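SAM-dependent methyltransferase (Exiguobacterium sibiricum 255-15, PDB 3D2L) probably transfers the methyl group of S-adenosylmethionine to a substrate that has not been identified. Local coordinates at residues 36-41 and 95-100. Residues are numbered along the deposited sequence; the frame is centred on the assembly and turned at random.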
loop_
_atom_site.group_PDB
_atom_site.type_symbol
_atom_site.label_atom_id
_atom_site.label_comp_id
_atom_site.label_asym_id
_atom_site.label_seq_id
_atom_site.Cartn_x
_atom_site.Cartn_y
_atom_site.Cartn_z
ATOM N N ARG A 36 4.303 4.637 -17.561
ATOM C CA ARG A 36 2.939 4.744 -17.073
ATOM C C ARG A 36 2.750 3.726 -15.992
ATOM O O ARG A 36 3.021 2.554 -16.213
ATOM C CB ARG A 36 1.920 4.514 -18.194
ATOM C CG ARG A 36 2.060 5.522 -19.331
ATOM C CD ARG A 36 1.078 5.290 -20.505
ATOM N NE ARG A 36 1.128 3.921 -21.028
ATOM C CZ ARG A 36 2.128 3.407 -21.748
ATOM N NH1 ARG A 36 3.214 4.126 -22.050
ATOM N NH2 ARG A 36 2.050 2.138 -22.157
ATOM N N ILE A 37 2.318 4.213 -14.832
ATOM C CA ILE A 37 2.105 3.411 -13.633
ATOM C C ILE A 37 0.712 3.576 -13.031
ATOM O O ILE A 37 0.165 4.684 -12.962
ATOM C CB ILE A 37 3.110 3.763 -12.480
ATOM C CG1 ILE A 37 4.551 3.476 -12.896
ATOM C CG2 ILE A 37 2.787 2.977 -11.192
ATOM C CD1 ILE A 37 5.560 3.496 -11.734
ATOM N N ALA A 38 0.146 2.453 -12.618
ATOM C CA ALA A 38 -1.087 2.437 -11.840
ATOM C C ALA A 38 -0.658 2.102 -10.406
ATOM O O ALA A 38 -0.076 1.038 -10.128
ATOM C CB ALA A 38 -2.084 1.415 -12.383
ATOM N N ASP A 39 -0.897 3.035 -9.503
ATOM C CA ASP A 39 -0.576 2.862 -8.066
ATOM C C ASP A 39 -1.881 2.544 -7.392
ATOM O O ASP A 39 -2.766 3.400 -7.248
ATOM C CB ASP A 39 0.038 4.134 -7.509
ATOM C CG ASP A 39 0.500 3.985 -6.067
ATOM O OD1 ASP A 39 1.027 2.891 -5.706
ATOM O OD2 ASP A 39 0.335 4.982 -5.322
ATOM N N ILE A 40 -1.996 1.303 -6.969
ATOM C CA ILE A 40 -3.225 0.793 -6.451
ATOM C C ILE A 40 -3.240 0.655 -4.926
ATOM O O ILE A 40 -2.259 0.382 -4.310
ATOM C CB ILE A 40 -3.671 -0.457 -7.222
ATOM C CG1 ILE A 40 -2.849 -1.636 -6.850
ATOM C CG2 ILE A 40 -3.554 -0.249 -8.762
ATOM C CD1 ILE A 40 -3.063 -2.769 -7.739
ATOM N N GLY A 41 -4.389 0.887 -4.336
ATOM C CA GLY A 41 -4.522 0.951 -2.889
ATOM C C GLY A 41 -3.731 2.146 -2.391
ATOM O O GLY A 41 -3.075 2.104 -1.350
ATOM N N GLU A 95 -6.535 2.926 -20.488
ATOM C CA GLU A 95 -5.236 3.154 -21.118
ATOM C C GLU A 95 -4.225 2.142 -20.592
ATOM O O GLU A 95 -4.325 1.682 -19.449
ATOM C CB GLU A 95 -4.744 4.594 -20.871
ATOM C CG GLU A 95 -5.684 5.690 -21.412
ATOM N N PRO A 96 -3.227 1.807 -21.424
ATOM C CA PRO A 96 -2.217 0.804 -21.024
ATOM C C PRO A 96 -1.273 1.296 -19.936
ATOM O O PRO A 96 -0.993 2.520 -19.846
ATOM C CB PRO A 96 -1.434 0.555 -22.325
ATOM C CG PRO A 96 -1.626 1.818 -23.157
ATOM C CD PRO A 96 -2.982 2.365 -22.772
ATOM N N VAL A 97 -0.812 0.376 -19.083
ATOM C CA VAL A 97 0.215 0.739 -18.078
ATOM C C VAL A 97 1.401 -0.203 -18.178
ATOM O O VAL A 97 1.258 -1.379 -18.455
ATOM C CB VAL A 97 -0.280 0.834 -16.579
ATOM C CG1 VAL A 97 -1.506 1.730 -16.459
ATOM C CG2 VAL A 97 -0.480 -0.520 -15.919
ATOM N N ASP A 98 2.562 0.361 -17.905
ATOM C CA ASP A 98 3.824 -0.323 -17.931
ATOM C C ASP A 98 4.149 -0.978 -16.618
ATOM O O ASP A 98 4.977 -1.872 -16.587
ATOM C CB ASP A 98 4.929 0.685 -18.227
ATOM C CG ASP A 98 4.685 1.441 -19.500
ATOM O OD1 ASP A 98 4.584 0.778 -20.541
ATOM O OD2 ASP A 98 4.619 2.693 -19.461
ATOM N N ALA A 99 3.586 -0.476 -15.519
ATOM C CA ALA A 99 3.833 -1.061 -14.200
ATOM C C ALA A 99 2.667 -0.802 -13.268
ATOM O O ALA A 99 1.925 0.197 -13.423
ATOM C CB ALA A 99 5.161 -0.507 -13.565
ATOM N N ILE A 100 2.495 -1.725 -12.325
ATOM C CA ILE A 100 1.524 -1.610 -11.239
ATOM C C ILE A 100 2.283 -1.617 -9.931
ATOM O O ILE A 100 3.143 -2.474 -9.703
ATOM C CB ILE A 100 0.448 -2.764 -11.289
ATOM C CG1 ILE A 100 -0.449 -2.585 -12.491
ATOM C CG2 ILE A 100 -0.410 -2.826 -10.000
ATOM C CD1 ILE A 100 -1.277 -3.837 -12.746
#
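Arg-36 and Asp-98 hold the outer, partly solvent-exposed end of this contact through charge and backbone together. Asp-98 OD2 takes the backbone N-H of Arg-36 on its anti lone pair in a nearly straight bond (N to OD2 2.7 Å), while the same oxygen lies over one face of the guanidinium, 3.3 Å from NH1. Because OD2 lies well out of the guanidinium plane, no N-H points at it and the salt bridge is one of charge alone; the two planes stand 73° apart. A bend at chi3 (-53°) brings NE of Arg-36 back to Pro-96 O, 2.8 Å away in the guanidinium plane but above the plane of that carbonyl. An alanine in place of Arg-36 would probably leave Pro-96 O without this donor and the Asp-98 carboxylate without the guanidinium charge beside it. The chain turns a corner at Asp-98, and Arg-36 O accepts from both Asp-98 N and Ala-99 N. Beyond this corner the two segments pair as parallel neighbours, the first and fourth strands of the 3-2-1-4-5-7-6 sheet that marks the Rossmann-like class I methyltransferase fold. Here Ala-38 N donates to Ala-99 O (3.0 Å). In contrast to the polar end, the inner part is buried and apolar. Ile-37 CG1 meets Ala-99 CB on one face of the sheet; on the other, Ala-38 CB touches Val-97 CG1 and Ile-100 CG1. Val-97 and Ile-100 also pack on helix 113-126. Packing is tightest where Ile-40 CD1 presses to 3.5 Å from Ile-100 CG2.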